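Local coordinates for protein orotate phosphoribosyltransferase (Aeropyrum pernix, PDB 2YZK) that probably catalyses the magnesium-dependent transfer of a ribosyl phosphate group from 5-phosphoribose 1-diphosphate to orotate, giving orotidine monophosphate in de novo pyrimidine synthesis, at residues L35-E38 against S39-S42; V163-L166 against K167-L170; Q54-A57 against R58-A61. All blocks are in the same frame, centred on the assembly; numbering follows the deposited sequence.

Contact 1 of 3, residues L35-E38 against S39-S42; sequences LGDE and SSYS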
ATOM      1  N   LEU A  35       3.011  -4.370  10.439  1.00  8.90           N
ATOM      2  CA  LEU A  35       2.778  -5.133   9.212  1.00  9.39           C
ATOM      3  C   LEU A  35       3.591  -6.414   9.089  1.00  8.26           C
ATOM      4  O   LEU A  35       3.162  -7.366   8.437  1.00  9.19           O
ATOM      5  CB  LEU A  35       3.045  -4.243   7.992  1.00  9.59           C
ATOM      6  CG  LEU A  35       2.147  -3.007   7.895  1.00 10.04           C
ATOM      7  CD1 LEU A  35       2.662  -2.078   6.809  1.00 10.95           C
ATOM      8  CD2 LEU A  35       0.715  -3.445   7.602  1.00 11.08           C
ATOM      9  N   GLY A  36       4.755  -6.442   9.726  1.00  8.10           N
ATOM     10  CA  GLY A  36       5.607  -7.617   9.641  1.00  9.55           C
ATOM     11  C   GLY A  36       5.231  -8.781  10.544  1.00 11.01           C
ATOM     12  O   GLY A  36       6.036  -9.685  10.746  1.00 12.87           O
ATOM     13  N   ASP A  37       4.019  -8.764  11.091  1.00 10.65           N
ATOM     14  CA  ASP A  37       3.555  -9.845  11.965  1.00 11.77           C
ATOM     15  C   ASP A  37       2.041  -9.972  11.814  1.00 12.30           C
ATOM     16  O   ASP A  37       1.302  -9.072  12.204  1.00 12.13           O
ATOM     17  CB  ASP A  37       3.919  -9.532  13.420  1.00 13.51           C
ATOM     18  CG  ASP A  37       3.619 -10.684  14.359  1.00 17.27           C
ATOM     19  OD1 ASP A  37       4.204 -11.778  14.176  1.00 18.19           O
ATOM     20  OD2 ASP A  37       2.798 -10.497  15.280  1.00 19.16           O
ATOM     21  N   GLU A  38       1.579 -11.086  11.249  1.00 13.03           N
ATOM     22  CA  GLU A  38       0.148 -11.283  11.035  1.00 13.60           C
ATOM     23  C   GLU A  38      -0.649 -11.096  12.322  1.00 13.71           C
ATOM     24  O   GLU A  38      -1.721 -10.502  12.310  1.00 14.31           O
ATOM     25  CB  GLU A  38      -0.115 -12.677  10.444  1.00 14.93           C
ATOM     26  CG  GLU A  38      -1.574 -12.968  10.059  1.00 15.93           C
ATOM     27  CD  GLU A  38      -2.466 -13.297  11.251  1.00 18.98           C
ATOM     28  OE1 GLU A  38      -1.959 -13.863  12.241  1.00 19.78           O
ATOM     29  OE2 GLU A  38      -3.681 -13.008  11.192  1.00 20.91           O
ATOM     30  N   SER A  39      -0.117 -11.584  13.434  1.00 14.16           N
ATOM     31  CA  SER A  39      -0.816 -11.450  14.703  1.00 15.55           C
ATOM     32  C   SER A  39      -1.070  -9.981  15.012  1.00 14.32           C
ATOM     33  O   SER A  39      -2.170  -9.599  15.417  1.00 15.69           O
ATOM     34  CB  SER A  39       0.005 -12.078  15.832  1.00 17.87           C
ATOM     35  OG  SER A  39      -0.597 -11.828  17.088  1.00 23.39           O
ATOM     36  N   SER A  40      -0.049  -9.162  14.796  1.00 12.06           N
ATOM     37  CA  SER A  40      -0.138  -7.739  15.073  1.00 12.01           C
ATOM     38  C   SER A  40      -1.025  -6.966  14.111  1.00 11.86           C
ATOM     39  O   SER A  40      -1.882  -6.193  14.547  1.00 12.14           O
ATOM     40  CB  SER A  40       1.268  -7.134  15.092  1.00 12.17           C
ATOM     41  OG  SER A  40       2.057  -7.770  16.087  1.00 14.99           O
ATOM     42  N   TYR A  41      -0.847  -7.153  12.808  1.00 11.31           N
ATOM     43  CA  TYR A  41      -1.692  -6.391  11.902  1.00 11.28           C
ATOM     44  C   TYR A  41      -3.150  -6.831  11.946  1.00 11.71           C
ATOM     45  O   TYR A  41      -4.043  -6.030  11.679  1.00 10.43           O
ATOM     46  CB  TYR A  41      -1.131  -6.372  10.460  1.00 11.05           C
ATOM     47  CG  TYR A  41      -1.174  -7.646   9.638  1.00  8.51           C
ATOM     48  CD1 TYR A  41      -2.379  -8.274   9.327  1.00  7.73           C
ATOM     49  CD2 TYR A  41      -0.007  -8.152   9.069  1.00  8.57           C
ATOM     50  CE1 TYR A  41      -2.419  -9.377   8.458  1.00 10.08           C
ATOM     51  CE2 TYR A  41      -0.033  -9.241   8.204  1.00  9.74           C
ATOM     52  CZ  TYR A  41      -1.240  -9.851   7.900  1.00 11.81           C
ATOM     53  OH  TYR A  41      -1.255 -10.927   7.038  1.00 12.55           O
ATOM     54  N   SER A  42      -3.399  -8.085  12.317  1.00 11.04           N
ATOM     55  CA  SER A  42      -4.773  -8.563  12.404  1.00 13.26           C
ATOM     56  C   SER A  42      -5.499  -7.882  13.557  1.00 12.67           C
ATOM     57  O   SER A  42      -6.680  -7.546  13.439  1.00 13.69           O
ATOM     58  CB  SER A  42      -4.812 -10.077  12.586  1.00 15.52           C
ATOM     59  OG  SER A  42      -4.539 -10.723  11.356  1.00 21.31           O
TER
HETATM   60  O   HOH W   1       2.041 -13.595  13.913  1.00 24.61           O
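Asp37 and Ser40 meet where the chain leaves its loop and enters helix 38-58, and two hydrogen bonds tie Ser40 to one carboxylate oxygen of Asp37. Ser40 OG donates to Asp37 OD2 over 2.9 Å, and OD2 receives it on its anti lone pair, the one turned away from OD1. Ser40 N reaches the same OD2 over 3.2 Å from above the carboxylate plane, in a bent bond of 138°. The carboxylate can bend back over the first turn because Asp37 CG lies anti to the backbone N (chi1 -173°), beside the carbonyl carbon. Its other oxygen is served by a water, which donates to Asp37 OD1 and accepts from Ser39 N, so a second amide of the first turn is also tied to the aspartate. Backbone bonds take over at once: Tyr41 N gives a nearly straight bond of 2.9 Å to Asp37 O, and Ser42 N binds Glu38 O.

Ring contacts form the second group. Glu38 CA sits over one face of the Tyr41 ring, 3.7 Å from its centroid, a CH-pi contact offset toward the rim. Leu35 O comes to the ring edge, 3.3 Å from Tyr41 CD2. Past the ring, Tyr41 OH bonds to Lys82 O of the second subunit. Apolar contact is slight, with Leu35 CD2 4.5 Å from Tyr41 CB; Leu35 and Tyr41 both also pack on Trp72 of helix 70-80.

Asp37 is thus an aspartate N-cap, its carboxylate taking one first-turn amide directly and a second through a water; neither amide has a carbonyl of a preceding turn to bond to. Its negative charge probably suits the positive end of the helix dipole. The capped helix start lies at the interface of the homodimer.

Contact 2 of 3, residues V163-L166 against K167-L170; sequences VATL and KTIL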
ATOM      1  N   VAL A 163      -8.109   4.647  16.574  1.00  9.51           N
ATOM      2  CA  VAL A 163      -8.168   3.468  17.424  1.00  9.69           C
ATOM      3  C   VAL A 163      -7.632   3.874  18.791  1.00 10.91           C
ATOM      4  O   VAL A 163      -8.182   3.491  19.829  1.00 10.58           O
ATOM      5  CB  VAL A 163      -7.317   2.312  16.849  1.00 10.13           C
ATOM      6  CG1 VAL A 163      -7.240   1.171  17.852  1.00 11.28           C
ATOM      7  CG2 VAL A 163      -7.945   1.813  15.552  1.00 10.90           C
ATOM      8  N   ALA A 164      -6.566   4.666  18.791  1.00 11.30           N
ATOM      9  CA  ALA A 164      -5.986   5.131  20.046  1.00 12.54           C
ATOM     10  C   ALA A 164      -5.245   6.452  19.884  1.00 13.12           C
ATOM     11  O   ALA A 164      -4.906   6.863  18.770  1.00 13.11           O
ATOM     12  CB  ALA A 164      -5.037   4.074  20.608  1.00 13.87           C
ATOM     13  N   THR A 165      -5.011   7.125  21.001  1.00 12.87           N
ATOM     14  CA  THR A 165      -4.275   8.375  20.975  1.00 13.20           C
ATOM     15  C   THR A 165      -2.901   8.073  21.538  1.00 13.92           C
ATOM     16  O   THR A 165      -2.727   7.118  22.298  1.00 12.23           O
ATOM     17  CB  THR A 165      -4.928   9.462  21.848  1.00 15.31           C
ATOM     18  OG1 THR A 165      -4.909   9.051  23.220  1.00 15.54           O
ATOM     19  CG2 THR A 165      -6.369   9.715  21.400  1.00 13.95           C
ATOM     20  N   LEU A 166      -1.923   8.879  21.147  1.00 13.51           N
ATOM     21  CA  LEU A 166      -0.559   8.711  21.623  1.00 13.39           C
ATOM     22  C   LEU A 166      -0.520   8.839  23.139  1.00 14.53           C
ATOM     23  O   LEU A 166       0.152   8.062  23.820  1.00 12.45           O
ATOM     24  CB  LEU A 166       0.342   9.771  20.980  1.00 13.40           C
ATOM     25  CG  LEU A 166       1.788   9.831  21.475  1.00 14.87           C
ATOM     26  CD1 LEU A 166       2.475   8.496  21.227  1.00 16.12           C
ATOM     27  CD2 LEU A 166       2.520  10.961  20.761  1.00 17.28           C
ATOM     28  N   LYS A 167      -1.251   9.814  23.672  1.00 15.01           N
ATOM     29  CA  LYS A 167      -1.280  10.023  25.114  1.00 16.54           C
ATOM     30  C   LYS A 167      -1.722   8.758  25.846  1.00 15.85           C
ATOM     31  O   LYS A 167      -1.107   8.359  26.833  1.00 15.72           O
ATOM     32  CB  LYS A 167      -2.216  11.183  25.472  1.00 18.21           C
ATOM     33  CG  LYS A 167      -2.262  11.495  26.965  1.00 22.50           C
ATOM     34  CD  LYS A 167      -3.160  12.696  27.274  1.00 26.81           C
ATOM     35  CE  LYS A 167      -4.612  12.426  26.886  1.00 28.45           C
ATOM     36  NZ  LYS A 167      -5.156  11.203  27.550  1.00 31.85           N
ATOM     37  N   THR A 168      -2.787   8.127  25.362  1.00 15.53           N
ATOM     38  CA  THR A 168      -3.287   6.911  25.989  1.00 15.38           C
ATOM     39  C   THR A 168      -2.282   5.767  25.894  1.00 14.58           C
ATOM     40  O   THR A 168      -2.101   5.016  26.848  1.00 14.39           O
ATOM     41  CB  THR A 168      -4.627   6.474  25.360  1.00 17.32           C
ATOM     42  OG1 THR A 168      -5.625   7.467  25.645  1.00 19.35           O
ATOM     43  CG2 THR A 168      -5.078   5.132  25.928  1.00 20.81           C
ATOM     44  N   ILE A 169      -1.621   5.639  24.749  1.00 13.57           N
ATOM     45  CA  ILE A 169      -0.633   4.578  24.577  1.00 14.23           C
ATOM     46  C   ILE A 169       0.560   4.761  25.512  1.00 14.34           C
ATOM     47  O   ILE A 169       1.023   3.799  26.117  1.00 15.33           O
ATOM     48  CB  ILE A 169      -0.117   4.517  23.121  1.00 13.65           C
ATOM     49  CG1 ILE A 169      -1.241   4.057  22.191  1.00 14.55           C
ATOM     50  CG2 ILE A 169       1.075   3.567  23.015  1.00 13.51           C
ATOM     51  CD1 ILE A 169      -0.988   4.300  20.705  1.00 15.85           C
ATOM     52  N   LEU A 170       1.052   5.989  25.637  1.00 13.94           N
ATOM     53  CA  LEU A 170       2.201   6.234  26.503  1.00 14.25           C
ATOM     54  C   LEU A 170       1.855   6.000  27.970  1.00 15.74           C
ATOM     55  O   LEU A 170       2.672   5.484  28.733  1.00 15.94           O
ATOM     56  CB  LEU A 170       2.743   7.653  26.298  1.00 14.11           C
ATOM     57  CG  LEU A 170       3.328   7.936  24.907  1.00 14.56           C
ATOM     58  CD1 LEU A 170       3.939   9.331  24.881  1.00 12.74           C
ATOM     59  CD2 LEU A 170       4.389   6.892  24.557  1.00 14.70           C
TER
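Leu166 lies against Leu170 one helical turn on, and its side chain can be followed outward along the first turn of helix 166-172. CB stays by the backbone, 3.1 Å from Lys167 N. CG, anti to the backbone N (chi1 174°), leans to the carbonyl side and comes within 4.1 Å of Leu170 CD1. At the tip, CD1 touches Leu170 CG at 3.8 Å and the methyl Leu170 CD1 slightly farther off, so the branch of one leucine rests alongside the branch of the next. Beneath this pair runs the helical bond from Leu170 N to Leu166 O, 2.9 Å long and close to straight.

One residue earlier, Thr165 is the N-cap. Its OG1 stands between the backbone N and the carbonyl carbon (chi1 64°), where it accepts from Thr168 N over 3.2 Å at 159° and from Thr168 OG1 over 3.0 Å. Two donors of a single residue therefore hold one hydroxyl oxygen. Ile169 N closes the turn on Thr165 O, and Ile169 CD1 approaches Ala164 CB to 4.1 Å.

Leu166 also touches Arg145, predicted to bind orotate. Ala164 and Leu166 make backbone hydrogen bonds to Asp144, which join short strand 164-165 to strand 143-144; beyond the cap, Ile169 packs on Leu6 of helix 2-9 and Leu170 on Trp175.

Contact 3 of 3, residues Q54-A57 against R58-A61; sequences QDLA and RSSA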
ATOM      1  N   GLN A  54     -20.122   1.871  11.090  1.00 13.91           N
ATOM      2  CA  GLN A  54     -20.986   1.843   9.919  1.00 14.73           C
ATOM      3  C   GLN A  54     -20.515   2.729   8.771  1.00 14.27           C
ATOM      4  O   GLN A  54     -20.799   2.434   7.613  1.00 13.93           O
ATOM      5  CB  GLN A  54     -22.416   2.212  10.321  1.00 15.36           C
ATOM      6  CG  GLN A  54     -23.023   1.224  11.302  1.00 14.96           C
ATOM      7  CD  GLN A  54     -22.908  -0.207  10.823  1.00 16.20           C
ATOM      8  OE1 GLN A  54     -22.243  -1.033  11.454  1.00 19.55           O
ATOM      9  NE2 GLN A  54     -23.547  -0.511   9.699  1.00 15.15           N
ATOM     10  N   ASP A  55     -19.801   3.808   9.084  1.00 14.63           N
ATOM     11  CA  ASP A  55     -19.297   4.698   8.039  1.00 15.85           C
ATOM     12  C   ASP A  55     -18.399   3.899   7.099  1.00 15.64           C
ATOM     13  O   ASP A  55     -18.513   3.992   5.880  1.00 15.33           O
ATOM     14  CB  ASP A  55     -18.483   5.850   8.638  1.00 20.12           C
ATOM     15  CG  ASP A  55     -19.343   6.855   9.384  1.00 24.06           C
ATOM     16  OD1 ASP A  55     -18.796   7.894   9.809  1.00 28.42           O
ATOM     17  OD2 ASP A  55     -20.557   6.614   9.548  1.00 26.54           O
ATOM     18  N   LEU A  56     -17.504   3.112   7.684  1.00 14.86           N
ATOM     19  CA  LEU A  56     -16.592   2.294   6.901  1.00 13.52           C
ATOM     20  C   LEU A  56     -17.354   1.146   6.238  1.00 13.85           C
ATOM     21  O   LEU A  56     -17.181   0.880   5.046  1.00 12.60           O
ATOM     22  CB  LEU A  56     -15.478   1.750   7.802  1.00 13.54           C
ATOM     23  CG  LEU A  56     -14.461   0.802   7.161  1.00 11.31           C
ATOM     24  CD1 LEU A  56     -13.728   1.524   6.043  1.00 11.71           C
ATOM     25  CD2 LEU A  56     -13.481   0.312   8.219  1.00 11.57           C
ATOM     26  N   ALA A  57     -18.224   0.494   7.008  1.00 13.96           N
ATOM     27  CA  ALA A  57     -18.999  -0.635   6.510  1.00 14.54           C
ATOM     28  C   ALA A  57     -19.916  -0.313   5.337  1.00 15.99           C
ATOM     29  O   ALA A  57     -20.179  -1.180   4.504  1.00 15.05           O
ATOM     30  CB  ALA A  57     -19.812  -1.250   7.651  1.00 16.88           C
ATOM     31  N   ARG A  58     -20.401   0.921   5.257  1.00 15.48           N
ATOM     32  CA  ARG A  58     -21.302   1.293   4.169  1.00 18.19           C
ATOM     33  C   ARG A  58     -20.611   2.100   3.073  1.00 16.80           C
ATOM     34  O   ARG A  58     -21.224   2.422   2.055  1.00 16.65           O
ATOM     35  CB  ARG A  58     -22.483   2.104   4.709  1.00 20.30           C
ATOM     36  CG  ARG A  58     -23.176   1.509   5.927  1.00 24.89           C
ATOM     37  CD  ARG A  58     -23.822   0.160   5.652  1.00 29.01           C
ATOM     38  NE  ARG A  58     -23.171  -0.906   6.410  1.00 33.77           N
ATOM     39  CZ  ARG A  58     -23.792  -1.990   6.868  1.00 34.52           C
ATOM     40  NH1 ARG A  58     -25.091  -2.160   6.653  1.00 36.06           N
ATOM     41  NH2 ARG A  58     -23.112  -2.905   7.545  1.00 34.95           N
ATOM     42  N   SER A  59     -19.339   2.422   3.277  1.00 15.46           N
ATOM     43  CA  SER A  59     -18.584   3.206   2.302  1.00 15.15           C
ATOM     44  C   SER A  59     -18.564   2.544   0.931  1.00 13.79           C
ATOM     45  O   SER A  59     -18.521   1.320   0.828  1.00 14.73           O
ATOM     46  CB  SER A  59     -17.140   3.406   2.783  1.00 15.02           C
ATOM     47  OG  SER A  59     -16.445   2.170   2.851  1.00 15.01           O
ATOM     48  N   SER A  60     -18.590   3.350  -0.126  1.00 12.27           N
ATOM     49  CA  SER A  60     -18.549   2.787  -1.472  1.00 12.90           C
ATOM     50  C   SER A  60     -17.114   2.374  -1.794  1.00 12.44           C
ATOM     51  O   SER A  60     -16.877   1.568  -2.694  1.00 13.39           O
ATOM     52  CB  SER A  60     -19.050   3.799  -2.506  1.00 14.69           C
ATOM     53  OG  SER A  60     -18.088   4.800  -2.757  1.00 17.25           O
ATOM     54  N   ALA A  61     -16.160   2.923  -1.047  1.00  9.22           N
ATOM     55  CA  ALA A  61     -14.752   2.600  -1.248  1.00  8.08           C
ATOM     56  C   ALA A  61     -13.904   3.026  -0.056  1.00  7.92           C
ATOM     57  O   ALA A  61     -14.287   3.913   0.700  1.00  8.07           O
ATOM     58  CB  ALA A  61     -14.236   3.274  -2.510  1.00  8.92           C
TER
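Gln54 and Arg58 lie side by side at the end of helix 38-58, their side chains pointing the same way. Van der Waals contact joins the amide to the guanidinium: Gln54 NE2 sits over the centre of its face, 3.2 Å from Arg58 CZ, with the amide and guanidinium planes 60° apart. NE2 and the guanidinium nitrogens are all donors, so this is a contact of one amide nitrogen over the guanidinium face, not a parallel stack and not a hydrogen bond. Bends at chi2 (-63°) and chi3 fold the arginine back along the helix, which brings Ala57 CB to the guanidinium edge, 3.7 Å from Arg58 NH2. Beneath, Arg58 CG passes 3.1 Å from Gln54 O.

Hydrogen bonds form the second group. Arg58 N donates to Gln54 O over 2.8 Å in the ordinary helical step of four residues. Three residues separate the next pair: Leu56 O accepts both from Ser59 OG at 2.7 Å and from Ser59 N at 3.2 Å. The hydroxyl lies only 18° from the carbonyl plane, whereas the amide approaches from well above it. One serine thus covers a carbonyl of the last turn with backbone and side chain together.

Farther out, Asp55 makes a salt bridge to Arg159, and Ser59 O receives Lys82 NZ. The arrangement is the last turn of a helix passing into strand 61-65, with a serine doubly bonded to a carbonyl three residues back, part of the alternating alpha/beta core of the type I phosphoribosyltransferase fold.

How the contacts relate
From the N terminus, contact 1 comes first, turning the loop after strand 24-29 into helix 38-58. Contact 3 follows at the other end of that helix and leads into strand 61-65 of the parallel sheet; the two centres lie about 23 Å apart. Contact 2 comes near the C terminus, where strand 164-165 passes into helix 166-172. Each closes a local turn, and the three run in series, neither nesting nor crossing. They do not touch: nearest atoms of contacts 2 and 3 are about 9 Å apart. Helix 38-58 links them all, bearing contacts 1 and 3 and packing along its middle against Val163, at the start of the 163-166 segment.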